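Local coordinates for protein carboxylase (Deinococcus radiodurans, PDB 5H80) that probably carries out the ATP-dependent carboxylation of biotin, as the biotin carboxylase domain of a single-chain bacterial carboxylase, at residues R34-N39 with Q57-Y62; R49-L54 with A339-A344; A104-P109 with G128-G133; L114-D119 with A317-Q322; V132-D137 with V294-L299. All coordinates share one frame; numbering follows the deposited sequence.

Interaction 1 of 5, residues R34-N39 with Q57-Y62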
# COMPACT_ATOMS: atom_id res chain seq x y z
N ARG A 34 -6.85 6.80 -25.90
CA ARG A 34 -7.06 8.03 -25.25
C ARG A 34 -8.38 7.89 -24.61
O ARG A 34 -9.44 7.83 -25.31
CB ARG A 34 -7.08 9.21 -26.25
CG ARG A 34 -5.74 9.48 -26.86
CD ARG A 34 -5.85 10.50 -28.01
NE ARG A 34 -6.47 11.74 -27.53
CZ ARG A 34 -5.81 12.64 -26.81
NH1 ARG A 34 -4.53 12.43 -26.50
NH2 ARG A 34 -6.42 13.78 -26.46
N VAL A 35 -8.35 7.77 -23.28
CA VAL A 35 -9.46 7.40 -22.49
C VAL A 35 -10.20 8.62 -21.89
O VAL A 35 -9.68 9.43 -21.07
CB VAL A 35 -9.07 6.46 -21.30
CG1 VAL A 35 -10.34 6.03 -20.47
CG2 VAL A 35 -8.31 5.25 -21.76
N LEU A 36 -11.43 8.80 -22.31
CA LEU A 36 -12.23 9.87 -21.71
C LEU A 36 -12.81 9.39 -20.47
O LEU A 36 -13.53 8.41 -20.51
CB LEU A 36 -13.34 10.34 -22.64
CG LEU A 36 -14.43 11.30 -22.15
CD1 LEU A 36 -13.70 12.58 -21.98
CD2 LEU A 36 -15.58 11.44 -23.18
N ILE A 37 -12.56 10.11 -19.36
CA ILE A 37 -13.01 9.71 -17.99
C ILE A 37 -14.31 10.49 -17.74
O ILE A 37 -14.31 11.70 -17.37
CB ILE A 37 -11.91 9.95 -16.94
CG1 ILE A 37 -10.65 9.13 -17.35
CG2 ILE A 37 -12.32 9.62 -15.51
CD1 ILE A 37 -9.50 9.35 -16.44
N ALA A 38 -15.45 9.87 -18.03
CA ALA A 38 -16.76 10.51 -17.84
C ALA A 38 -17.28 10.47 -16.37
O ALA A 38 -18.27 9.85 -16.07
CB ALA A 38 -17.81 9.91 -18.79
N ASN A 39 -16.55 11.14 -15.49
CA ASN A 39 -16.75 11.05 -14.08
C ASN A 39 -15.84 12.11 -13.38
O ASN A 39 -15.32 13.00 -14.07
CB ASN A 39 -16.48 9.62 -13.50
CG ASN A 39 -17.43 9.27 -12.36
OD1 ASN A 39 -17.56 10.01 -11.41
ND2 ASN A 39 -18.15 8.19 -12.46
N GLN A 57 -3.28 7.35 -22.54
CA GLN A 57 -3.56 8.74 -22.23
C GLN A 57 -4.93 8.97 -21.72
O GLN A 57 -5.81 8.26 -22.12
CB GLN A 57 -3.32 9.65 -23.46
CG GLN A 57 -1.85 9.64 -23.86
CD GLN A 57 -1.67 10.28 -25.20
OE1 GLN A 57 -2.63 10.40 -26.00
NE2 GLN A 57 -0.45 10.69 -25.47
N SER A 58 -5.08 9.97 -20.82
CA SER A 58 -6.35 10.30 -20.28
C SER A 58 -6.82 11.70 -20.62
O SER A 58 -6.09 12.66 -20.59
CB SER A 58 -6.39 10.14 -18.72
OG SER A 58 -5.44 10.99 -18.03
N VAL A 59 -8.14 11.77 -20.80
CA VAL A 59 -8.84 13.04 -20.94
C VAL A 59 -9.89 13.10 -19.82
O VAL A 59 -10.79 12.33 -19.80
CB VAL A 59 -9.44 13.16 -22.38
CG1 VAL A 59 -10.24 14.48 -22.47
CG2 VAL A 59 -8.37 12.90 -23.49
N ALA A 60 -9.75 14.05 -18.92
CA ALA A 60 -10.72 14.33 -17.84
C ALA A 60 -11.70 15.41 -18.30
O ALA A 60 -11.43 16.13 -19.34
CB ALA A 60 -9.97 14.70 -16.56
N VAL A 61 -12.83 15.49 -17.60
CA VAL A 61 -13.78 16.57 -17.79
C VAL A 61 -14.07 17.13 -16.38
O VAL A 61 -14.03 16.41 -15.31
CB VAL A 61 -15.10 16.15 -18.52
CG1 VAL A 61 -14.88 15.81 -20.01
CG2 VAL A 61 -15.84 14.98 -17.80
N TYR A 62 -14.39 18.40 -16.30
CA TYR A 62 -14.74 19.04 -15.08
C TYR A 62 -15.76 20.16 -15.24
O TYR A 62 -15.80 20.84 -16.30
CB TYR A 62 -13.51 19.60 -14.28
CG TYR A 62 -12.72 20.62 -15.04
CD1 TYR A 62 -12.82 21.95 -14.70
CD2 TYR A 62 -11.88 20.31 -16.18
CE1 TYR A 62 -12.21 22.94 -15.44
CE2 TYR A 62 -11.18 21.33 -16.89
CZ TYR A 62 -11.36 22.63 -16.47
OH TYR A 62 -10.77 23.66 -17.13
O HOH W 1 -12.91 13.34 -15.67

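Interaction 2 of 5, residues R49-L54 with A339-A344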
# COMPACT_ATOMS: atom_id res chain seq x y z
N ARG A 49 -4.89 7.02 -12.85
CA ARG A 49 -3.68 6.27 -12.33
C ARG A 49 -3.58 4.92 -13.07
O ARG A 49 -2.56 4.58 -13.54
CB ARG A 49 -3.70 6.11 -10.84
CG ARG A 49 -3.42 7.35 -10.01
CD ARG A 49 -3.93 7.33 -8.62
NE ARG A 49 -3.39 8.46 -7.90
CZ ARG A 49 -3.76 8.82 -6.65
NH1 ARG A 49 -4.66 8.10 -5.94
NH2 ARG A 49 -3.21 9.92 -6.12
N ALA A 50 -4.67 4.20 -13.35
CA ALA A 50 -4.64 2.88 -14.09
C ALA A 50 -4.25 3.17 -15.63
O ALA A 50 -3.44 2.51 -16.24
CB ALA A 50 -6.04 2.29 -14.03
N VAL A 51 -4.80 4.24 -16.18
CA VAL A 51 -4.48 4.68 -17.55
C VAL A 51 -2.99 4.95 -17.69
O VAL A 51 -2.39 4.49 -18.69
CB VAL A 51 -5.34 5.87 -17.96
CG1 VAL A 51 -4.95 6.50 -19.33
CG2 VAL A 51 -6.81 5.33 -18.18
N SER A 52 -2.44 5.63 -16.75
CA SER A 52 -0.97 5.94 -16.72
C SER A 52 -0.17 4.67 -16.57
O SER A 52 0.87 4.50 -17.30
CB SER A 52 -0.57 6.95 -15.68
OG SER A 52 -1.05 8.31 -15.94
N ALA A 53 -0.60 3.79 -15.66
CA ALA A 53 0.08 2.45 -15.50
C ALA A 53 0.14 1.67 -16.83
O ALA A 53 1.12 0.95 -17.15
CB ALA A 53 -0.54 1.62 -14.44
N LEU A 54 -0.90 1.75 -17.68
CA LEU A 54 -0.89 1.11 -18.97
C LEU A 54 -0.08 1.80 -20.12
O LEU A 54 0.03 1.22 -21.19
CB LEU A 54 -2.37 0.93 -19.37
CG LEU A 54 -3.20 0.00 -18.47
CD1 LEU A 54 -4.70 0.07 -18.91
CD2 LEU A 54 -2.66 -1.43 -18.63
N ALA A 339 -6.95 -4.05 -15.26
CA ALA A 339 -7.59 -5.30 -15.78
C ALA A 339 -8.90 -4.92 -16.54
O ALA A 339 -9.09 -5.32 -17.70
CB ALA A 339 -7.88 -6.30 -14.72
N GLN A 340 -9.68 -4.08 -15.90
CA GLN A 340 -10.95 -3.63 -16.48
C GLN A 340 -10.75 -2.92 -17.86
O GLN A 340 -11.39 -3.34 -18.87
CB GLN A 340 -11.64 -2.71 -15.54
CG GLN A 340 -13.07 -2.29 -15.98
CD GLN A 340 -13.59 -1.15 -15.14
OE1 GLN A 340 -12.85 -0.36 -14.52
NE2 GLN A 340 -14.94 -1.08 -15.04
N LEU A 341 -9.81 -2.01 -17.94
CA LEU A 341 -9.43 -1.28 -19.14
C LEU A 341 -8.95 -2.23 -20.25
O LEU A 341 -9.37 -2.11 -21.40
CB LEU A 341 -8.35 -0.27 -18.85
CG LEU A 341 -8.80 1.03 -18.09
CD1 LEU A 341 -7.61 1.73 -17.37
CD2 LEU A 341 -9.48 1.93 -19.18
N ARG A 342 -8.07 -3.18 -19.92
CA ARG A 342 -7.55 -4.14 -20.83
C ARG A 342 -8.62 -5.11 -21.33
O ARG A 342 -8.59 -5.46 -22.55
CB ARG A 342 -6.27 -4.86 -20.35
CG ARG A 342 -5.13 -3.87 -19.98
CD ARG A 342 -4.00 -4.64 -19.35
NE ARG A 342 -3.37 -5.56 -20.27
CZ ARG A 342 -2.11 -5.98 -20.18
NH1 ARG A 342 -1.63 -6.75 -21.13
NH2 ARG A 342 -1.31 -5.66 -19.14
N LEU A 343 -9.51 -5.56 -20.44
CA LEU A 343 -10.65 -6.37 -20.82
C LEU A 343 -11.52 -5.60 -21.82
O LEU A 343 -11.82 -6.19 -22.90
CB LEU A 343 -11.43 -6.82 -19.64
CG LEU A 343 -10.70 -7.96 -18.87
CD1 LEU A 343 -11.35 -8.00 -17.49
CD2 LEU A 343 -10.53 -9.36 -19.49
N ALA A 344 -11.89 -4.35 -21.51
CA ALA A 344 -12.59 -3.50 -22.48
C ALA A 344 -11.95 -3.38 -23.87
O ALA A 344 -12.68 -3.46 -24.91
CB ALA A 344 -12.87 -2.12 -21.92

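Interaction 3 of 5, residues A104-P109 with G128-G133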
# COMPACT_ATOMS: atom_id res chain seq x y z
N ALA A 104 -10.62 10.99 -28.37
CA ALA A 104 -10.75 9.79 -27.51
C ALA A 104 -11.15 8.52 -28.31
O ALA A 104 -11.73 8.63 -29.42
CB ALA A 104 -11.71 10.12 -26.39
N THR A 105 -10.71 7.35 -27.82
CA THR A 105 -10.94 6.04 -28.36
C THR A 105 -11.80 5.20 -27.47
O THR A 105 -12.34 4.24 -27.86
CB THR A 105 -9.53 5.41 -28.60
OG1 THR A 105 -8.82 5.37 -27.33
CG2 THR A 105 -8.78 6.33 -29.51
N HIS A 106 -11.81 5.55 -26.17
CA HIS A 106 -12.42 4.77 -25.11
C HIS A 106 -13.10 5.74 -24.18
O HIS A 106 -12.71 6.90 -24.00
CB HIS A 106 -11.33 3.95 -24.31
CG HIS A 106 -10.70 2.89 -25.13
ND1 HIS A 106 -9.80 3.19 -26.10
CD2 HIS A 106 -10.81 1.53 -25.13
CE1 HIS A 106 -9.40 2.08 -26.70
NE2 HIS A 106 -10.01 1.07 -26.13
N VAL A 107 -14.18 5.28 -23.53
CA VAL A 107 -14.92 6.03 -22.53
C VAL A 107 -15.03 5.15 -21.25
O VAL A 107 -15.70 4.11 -21.25
CB VAL A 107 -16.38 6.48 -22.94
CG1 VAL A 107 -17.04 7.24 -21.83
CG2 VAL A 107 -16.26 7.46 -24.10
N HIS A 108 -14.32 5.60 -20.20
CA HIS A 108 -14.51 5.03 -18.83
C HIS A 108 -15.57 5.86 -18.01
O HIS A 108 -15.39 7.01 -17.57
CB HIS A 108 -13.19 4.89 -18.03
CG HIS A 108 -13.26 3.77 -17.00
ND1 HIS A 108 -14.36 3.63 -16.22
CD2 HIS A 108 -12.36 2.86 -16.55
CE1 HIS A 108 -14.21 2.58 -15.42
NE2 HIS A 108 -12.97 2.14 -15.56
N PRO A 109 -16.74 5.22 -17.81
CA PRO A 109 -17.79 5.91 -17.07
C PRO A 109 -17.70 5.90 -15.51
O PRO A 109 -18.52 6.53 -14.81
CB PRO A 109 -19.00 5.11 -17.52
CG PRO A 109 -18.52 3.76 -17.58
CD PRO A 109 -17.12 3.83 -18.09
N GLY A 128 -17.70 5.36 -32.52
CA GLY A 128 -16.35 4.81 -32.60
C GLY A 128 -15.61 4.85 -31.31
O GLY A 128 -14.40 4.94 -31.32
N LEU A 129 -16.33 4.81 -30.19
CA LEU A 129 -15.71 4.86 -28.85
C LEU A 129 -15.96 3.54 -28.15
O LEU A 129 -17.10 3.05 -28.10
CB LEU A 129 -16.33 5.93 -27.98
CG LEU A 129 -16.26 7.36 -28.50
CD1 LEU A 129 -16.85 8.50 -27.70
CD2 LEU A 129 -14.77 7.66 -28.75
N VAL A 130 -14.94 2.94 -27.54
CA VAL A 130 -15.21 1.75 -26.71
C VAL A 130 -15.61 2.15 -25.26
O VAL A 130 -14.85 2.72 -24.53
CB VAL A 130 -14.01 0.76 -26.71
CG1 VAL A 130 -14.22 -0.29 -25.60
CG2 VAL A 130 -13.79 0.20 -28.12
N PHE A 131 -16.83 1.83 -24.86
CA PHE A 131 -17.31 1.92 -23.50
C PHE A 131 -16.64 0.87 -22.62
O PHE A 131 -16.70 -0.36 -22.92
CB PHE A 131 -18.83 1.62 -23.55
CG PHE A 131 -19.55 1.89 -22.28
CD1 PHE A 131 -19.92 3.17 -21.86
CD2 PHE A 131 -19.79 0.81 -21.42
CE1 PHE A 131 -20.60 3.40 -20.68
CE2 PHE A 131 -20.49 1.02 -20.26
CZ PHE A 131 -20.93 2.30 -19.87
N VAL A 132 -16.07 1.38 -21.51
CA VAL A 132 -15.38 0.51 -20.52
C VAL A 132 -16.42 -0.12 -19.61
O VAL A 132 -16.71 0.47 -18.58
CB VAL A 132 -14.27 1.14 -19.78
CG1 VAL A 132 -13.58 0.10 -18.86
CG2 VAL A 132 -13.28 1.95 -20.63
N GLY A 133 -16.98 -1.26 -20.05
CA GLY A 133 -18.10 -1.95 -19.42
C GLY A 133 -18.64 -3.08 -20.32
O GLY A 133 -18.18 -3.19 -21.47
O HOH W 2 -12.06 2.94 -30.23

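Interaction 4 of 5, residues L114-D119 with A317-Q322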
# COMPACT_ATOMS: atom_id res chain seq x y z
N LEU A 114 -23.16 7.78 -15.58
CA LEU A 114 -23.70 7.07 -16.77
C LEU A 114 -23.18 5.66 -16.88
O LEU A 114 -23.34 4.98 -17.89
CB LEU A 114 -23.32 7.91 -18.02
CG LEU A 114 -23.90 9.32 -18.06
CD1 LEU A 114 -23.46 10.08 -19.30
CD2 LEU A 114 -25.43 9.34 -17.94
N SER A 115 -22.56 5.13 -15.79
CA SER A 115 -22.06 3.75 -15.86
C SER A 115 -23.06 2.62 -16.06
O SER A 115 -22.64 1.55 -16.42
CB SER A 115 -21.21 3.37 -14.64
OG SER A 115 -21.90 3.61 -13.43
N GLU A 116 -24.35 2.83 -15.81
CA GLU A 116 -25.30 1.82 -15.99
C GLU A 116 -26.26 2.16 -17.07
O GLU A 116 -27.14 1.41 -17.31
CB GLU A 116 -26.06 1.64 -14.65
CG GLU A 116 -25.13 1.09 -13.55
CD GLU A 116 -25.90 0.64 -12.31
OE1 GLU A 116 -27.18 0.70 -12.27
OE2 GLU A 116 -25.23 0.20 -11.36
N ASN A 117 -25.97 3.25 -17.80
CA ASN A 117 -26.85 3.74 -18.87
C ASN A 117 -26.57 3.09 -20.24
O ASN A 117 -25.60 3.43 -20.97
CB ASN A 117 -26.73 5.19 -18.93
CG ASN A 117 -27.80 5.83 -19.74
OD1 ASN A 117 -27.92 5.60 -20.91
ND2 ASN A 117 -28.67 6.56 -19.06
N ALA A 118 -27.42 2.16 -20.61
CA ALA A 118 -27.21 1.39 -21.81
C ALA A 118 -27.26 2.26 -23.14
O ALA A 118 -26.59 1.99 -24.15
CB ALA A 118 -28.22 0.29 -21.88
N ASP A 119 -28.14 3.23 -23.16
CA ASP A 119 -28.23 4.12 -24.33
C ASP A 119 -26.91 4.86 -24.56
O ASP A 119 -26.46 5.04 -25.70
CB ASP A 119 -29.26 5.21 -24.08
CG ASP A 119 -30.67 4.80 -24.43
OD1 ASP A 119 -30.86 3.75 -25.04
OD2 ASP A 119 -31.56 5.60 -24.07
N ALA A 317 -27.18 -6.95 -9.42
CA ALA A 317 -26.03 -7.14 -10.27
C ALA A 317 -25.57 -5.74 -10.69
O ALA A 317 -26.34 -4.92 -11.25
CB ALA A 317 -26.32 -8.04 -11.42
N ASN A 318 -24.38 -5.32 -10.24
CA ASN A 318 -23.87 -4.00 -10.60
C ASN A 318 -22.86 -4.19 -11.71
O ASN A 318 -21.70 -4.65 -11.45
CB ASN A 318 -23.22 -3.28 -9.41
CG ASN A 318 -24.09 -3.27 -8.17
OD1 ASN A 318 -23.69 -3.71 -7.08
ND2 ASN A 318 -25.21 -2.75 -8.30
N PRO A 319 -23.23 -3.81 -12.93
CA PRO A 319 -22.43 -4.17 -14.09
C PRO A 319 -21.29 -3.15 -14.36
O PRO A 319 -21.21 -2.58 -15.49
CB PRO A 319 -23.48 -4.15 -15.22
CG PRO A 319 -24.38 -3.04 -14.83
CD PRO A 319 -24.46 -3.06 -13.30
N ARG A 320 -20.46 -2.92 -13.36
CA ARG A 320 -19.48 -1.82 -13.38
C ARG A 320 -18.47 -2.06 -12.30
O ARG A 320 -18.73 -2.90 -11.47
CB ARG A 320 -20.20 -0.49 -13.13
CG ARG A 320 -21.28 -0.56 -12.05
CD ARG A 320 -21.70 0.78 -11.59
NE ARG A 320 -22.69 0.70 -10.48
CZ ARG A 320 -22.35 0.63 -9.18
NH1 ARG A 320 -21.03 0.66 -8.77
NH2 ARG A 320 -23.29 0.58 -8.25
N LEU A 321 -17.43 -1.20 -12.29
CA LEU A 321 -16.57 -0.98 -11.15
C LEU A 321 -17.39 -0.53 -9.96
O LEU A 321 -18.44 0.12 -10.10
CB LEU A 321 -15.50 0.06 -11.43
CG LEU A 321 -14.33 0.31 -10.43
CD1 LEU A 321 -13.42 -0.91 -10.37
CD2 LEU A 321 -13.58 1.53 -10.88
N GLN A 322 -16.98 -0.94 -8.76
CA GLN A 322 -17.55 -0.32 -7.55
C GLN A 322 -16.59 0.41 -6.63
O GLN A 322 -15.34 0.11 -6.66
CB GLN A 322 -18.15 -1.40 -6.67
CG GLN A 322 -19.53 -1.95 -7.07
CD GLN A 322 -19.93 -3.11 -6.26
OE1 GLN A 322 -19.10 -3.85 -5.70
NE2 GLN A 322 -21.25 -3.26 -6.08
O HOH W 3 -20.54 -0.30 -16.89
O HOH W 4 -25.86 1.20 -8.95

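Interaction 5 of 5, residues V132-D137 with V294-L299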
# COMPACT_ATOMS: atom_id res chain seq x y z
N VAL A 132 -16.07 1.38 -21.51
CA VAL A 132 -15.38 0.51 -20.52
C VAL A 132 -16.42 -0.12 -19.61
O VAL A 132 -16.71 0.47 -18.58
CB VAL A 132 -14.27 1.14 -19.78
CG1 VAL A 132 -13.58 0.10 -18.86
CG2 VAL A 132 -13.28 1.95 -20.63
N GLY A 133 -16.98 -1.26 -20.05
CA GLY A 133 -18.10 -1.95 -19.42
C GLY A 133 -18.64 -3.08 -20.32
O GLY A 133 -18.18 -3.19 -21.47
N PRO A 134 -19.57 -3.91 -19.80
CA PRO A 134 -20.20 -4.99 -20.57
C PRO A 134 -21.05 -4.36 -21.67
O PRO A 134 -21.17 -3.08 -21.72
CB PRO A 134 -20.99 -5.75 -19.54
CG PRO A 134 -21.34 -4.78 -18.57
CD PRO A 134 -20.20 -3.79 -18.49
N ASP A 135 -21.56 -5.28 -22.53
CA ASP A 135 -22.36 -4.88 -23.72
C ASP A 135 -23.63 -4.23 -23.25
O ASP A 135 -24.10 -4.57 -22.19
CB ASP A 135 -22.53 -5.97 -24.80
CG ASP A 135 -23.32 -7.10 -24.38
OD1 ASP A 135 -24.19 -6.99 -23.48
OD2 ASP A 135 -23.11 -8.16 -25.03
N PRO A 136 -24.14 -3.22 -23.97
CA PRO A 136 -25.40 -2.59 -23.64
C PRO A 136 -26.63 -3.48 -23.31
O PRO A 136 -27.33 -3.13 -22.37
CB PRO A 136 -25.68 -1.71 -24.88
CG PRO A 136 -24.31 -1.41 -25.44
CD PRO A 136 -23.57 -2.68 -25.25
N ASP A 137 -26.80 -4.59 -24.01
CA ASP A 137 -27.87 -5.58 -23.75
C ASP A 137 -27.75 -6.15 -22.32
O ASP A 137 -28.73 -6.40 -21.64
CB ASP A 137 -27.79 -6.72 -24.73
CG ASP A 137 -28.30 -6.37 -26.09
OD1 ASP A 137 -29.03 -5.38 -26.26
OD2 ASP A 137 -27.93 -7.08 -27.01
N VAL A 294 -24.67 -14.50 -19.38
CA VAL A 294 -24.52 -13.32 -20.32
C VAL A 294 -23.18 -13.13 -21.05
O VAL A 294 -23.04 -12.16 -21.81
CB VAL A 294 -24.91 -12.03 -19.66
CG1 VAL A 294 -26.27 -12.17 -18.97
CG2 VAL A 294 -23.85 -11.55 -18.58
N LYS A 295 -22.24 -14.08 -20.93
CA LYS A 295 -20.93 -13.93 -21.59
C LYS A 295 -20.27 -12.63 -21.16
O LYS A 295 -19.82 -11.80 -21.96
CB LYS A 295 -21.12 -13.98 -23.13
CG LYS A 295 -21.87 -15.26 -23.53
CD LYS A 295 -21.17 -16.54 -23.13
CE LYS A 295 -19.78 -16.62 -23.73
NZ LYS A 295 -19.26 -18.00 -23.59
N TYR A 296 -20.19 -12.45 -19.84
CA TYR A 296 -19.82 -11.14 -19.32
C TYR A 296 -18.43 -10.74 -19.75
O TYR A 296 -17.60 -11.56 -19.85
CB TYR A 296 -19.96 -11.11 -17.77
CG TYR A 296 -20.05 -9.79 -17.14
CD1 TYR A 296 -21.31 -9.14 -16.95
CD2 TYR A 296 -18.94 -9.09 -16.80
CE1 TYR A 296 -21.42 -7.88 -16.32
CE2 TYR A 296 -19.00 -7.81 -16.23
CZ TYR A 296 -20.22 -7.14 -16.02
OH TYR A 296 -20.33 -5.94 -15.48
N ARG A 297 -18.30 -9.43 -20.07
CA ARG A 297 -17.04 -8.79 -20.36
C ARG A 297 -16.87 -7.56 -19.47
O ARG A 297 -17.80 -6.80 -19.21
CB ARG A 297 -16.86 -8.45 -21.88
CG ARG A 297 -15.37 -8.05 -22.28
CD ARG A 297 -15.25 -7.71 -23.76
NE ARG A 297 -15.60 -8.80 -24.64
CZ ARG A 297 -14.79 -9.55 -25.38
NH1 ARG A 297 -15.32 -10.54 -26.15
NH2 ARG A 297 -13.44 -9.40 -25.36
N CYS A 298 -15.64 -7.48 -18.90
CA CYS A 298 -15.11 -6.42 -17.99
C CYS A 298 -15.47 -6.83 -16.57
O CYS A 298 -15.39 -8.05 -16.31
CB CYS A 298 -15.49 -4.98 -18.37
SG CYS A 298 -15.07 -4.56 -20.03
N LEU A 299 -15.74 -5.88 -15.67
CA LEU A 299 -16.03 -6.13 -14.30
C LEU A 299 -17.49 -6.03 -13.93
O LEU A 299 -18.16 -5.08 -14.36
CB LEU A 299 -15.21 -5.25 -13.34
CG LEU A 299 -13.69 -5.17 -13.37
CD1 LEU A 299 -13.12 -4.19 -12.34
CD2 LEU A 299 -13.06 -6.55 -13.25
O HOH W 5 -20.50 -7.87 -21.98

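Interaction 1 of 5, residues R34-N39 with Q57-Y62
Val59, Arg34 and Gln57 bury the most surface where the parallel strands 34-37 and 57-62 pair. The backbone of Val59 is held twice by the other strand: its N donates to Val35 O at 2.8 Å with an N-H...O angle of 174°, and its O accepts from Ile37 N at 2.9 Å. Val35 N to Gln57 O, 2.8 Å, continues the parallel pattern. On the face carrying Arg34, Leu36, Gln57 and Val59, CG1 of Val59 packs 4.0 Å from Leu36 CD1, while its CG2 lies 3.7 Å from Arg34 NH2. With helix 42-53 between them, the two strands make a beta-alpha-beta crossover inside the parallel sheet of the N-terminal domain. Arg34 bends at chi3 (57°), which carries NH1 to Gln57 OE1 at 2.8 Å. That bond is angled, 134° at the hydrogen, and NH1 stands above the amide plane, the guanidinium and amide planes being perpendicular. Glu77 forms a salt bridge with NH2 of the same guanidinium. A leucine in place of Arg34 would probably leave Glu77 without its countercharge and Gln57 OE1 without this donor. Beyond the last direct bond, one water accepts from Val61 N at 2.9 Å and lies within hydrogen-bonding distance of Ile37 O.

Interaction 2 of 5, residues R49-L54 with A339-A344
Ala50 is the first residue of 49-54 to meet the other helix: its CB points toward 339-344 and lies 3.7 Å from CD1 of Leu341. One residue on, Val51 offers CG2, the branch anti to its own carbonyl carbon, to the same methyl at 3.8 Å, and the two side chains cross at about a right angle. Leu341 CD1 is thus shared by Ala50, Val51 and, at the end of the segment, Leu54. The CA atoms of Val51 and Leu341 are 7.9 Å apart, and Leu341 spans the gap between the helices while Ala50 and Val51 stay short. This is helix-to-helix packing between parts of the chain about 285 residues apart: helix 42-53 belongs to the N-terminal biotin carboxylase region, helix 336-344 to the ATP-binding region. Leu54 contributes a large share of the buried surface, and its two methyls divide the work. CD1 lies 3.7 Å from Leu341 CB and equally near Leu341 CD1, whereas CD2 rests on the aliphatic part of Arg342, 3.6 Å from its CD. Arg342 bends at chi3 (65°), about the CG-CD bond that Leu54 CD2 touches, while its NE is paired in a salt bridge with Glu347. Elsewhere on helix 42-53, Arg49 forms a salt bridge with Glu447 of the second subunit.

Interaction 3 of 5, residues A104-P109 with G128-G133
Val132 points its CB toward segment 104-109. That CB lies 3.6 Å from Val107 O, the carbonyl that also accepts the bond from Val132 N at 2.8 Å. From CB the side chain forks. CG2 comes still nearer that oxygen, at 3.3 Å, and the other branch, CG1, placed anti to the backbone N (chi1 -176°), reaches over one face of the His108 imidazole. The CG1-to-centroid distance of 4.0 Å, 18° off the ring normal, identifies a CH-pi contact, displaced toward the CD2-NE2 rim. The ring is further fixed by its nitrogens, NE2 bonding to Gln340 and ND1 to Gly110. Two other backbone bonds, Val130 N to Thr105 O and Val107 N to Val130 O, complete the parallel pairing. Past it, Pro109 CG approaches Phe131 CZ at 3.6 Å, the proline and phenylalanine side chains crossing at about a right angle. Strand 106-108, helix 118-126 and strand 130-131 form a beta-alpha-beta unit at one edge of the five-stranded parallel sheet, next to strand 34-37. Helix 118-126 packs on Val107 and Phe131, helix 92-101 on Leu129, and helix 336-344 on His108 and Val132.

Interaction 4 of 5, residues L114-D119 with A317-Q322
Glu116 and Arg320 meet in a salt bridge, NE donating to OE2 at 2.7 Å with an N-H...O angle of 162°. The carboxylate oxygen is approached on its anti side and lies near the guanidinium plane; the two planar groups are turned only 20° from one another. A water joins the same pair at the guanidinium edge, donating to Glu116 OE2 and accepting from Arg320 NH2, each at 2.7 Å, so OE2 takes both a direct and a bridged link. Beside the ion pair Ser115 OG sits 3.4 Å from Arg320 CD, with its polar partner at Gly112 O, and Pro319 CD lies 3.9 Å from Glu116 OE2. Further out, NH1 of Arg320 donates to Leu321 O at 3.0 Å, fixing the rotation of the guanidinium from its other end. Arg320 is extended from CG to NE, which brings NE across to Glu116. Were an alanine here instead of Arg320, the Glu116 carboxylate would probably lose its countercharge and the bridging water its donor. Behind Glu116 the backbone makes a type I beta turn from Leu114 to Asn117, and Asn117 OD1 N-caps helix 118-126 at Phe120 N. A second water links Ser115 O to Pro319 O, where Pro319 centres an inverse gamma turn. The arrangement is an interdomain ion pair, joining the turn that leads into helix 118-126 to the loop that follows strand 312-318 in the ATP-binding region.

Interaction 5 of 5, residues V132-D137 with V294-L299
In Tyr296 chi1 (-161°) swings the ring away from the backbone N, and chi2 near 89° turns it so that it lies alongside Pro134. The proline lies over one face: CB is 4.1 Å from the ring centroid and 23° off the normal, which meets the criteria for a CH-pi contact, and the carbon is offset toward the rim. CG follows along the ring to its phenolic end, 3.7 Å from CZ and 3.5 Å from OH. The two side chains run side by side in the same direction. The hydroxyl is engaged within its own segment, donating to Leu299 O at 2.6 Å from well above the carbonyl plane, and this ties the far end of the ring to the chain beyond the corner at Cys298. At that corner Cys298, with SG anti to its carbonyl carbon, places SG 3.7 Å from Gly133 O. Backbone comes close as well: Pro134 CA is 3.3 Å from Arg297 O, although the proline N has no hydrogen to offer that oxygen. One water accepts from Asp135 N and, weakly, from Arg297 N. Around the pair, Pro319 touches both Pro134 and Tyr296, while Leu139 of helix 136-142 packs on Pro134. With no direct hydrogen bond between the segments, the chemistry implies that this join between the N-terminal and ATP-binding regions rests on ring-face and van der Waals contact, supplemented by the water.

Interactions 1 and 3 lie in one five-stranded parallel sheet, their centres about 10 Å apart, with strands 34-37 and 106-108 as neighbours; each closes a beta-alpha-beta unit, interaction 1 before interaction 3 along the chain. Interactions 2, 4 and 5 instead tie this N-terminal domain to the ATP-binding region. Interactions 3, 4 and 5 are nested inside the long loop closed by interaction 2, and interaction 5 also inside that closed by interaction 4. Interactions 4 and 5 are about 9 Å apart between centres and touch through Pro319; interactions 3 and 5 share Val132 and Gly133. Helix 336-344 touches interactions 3 and 5, so it links the edge of the sheet to the contacts between the two regions.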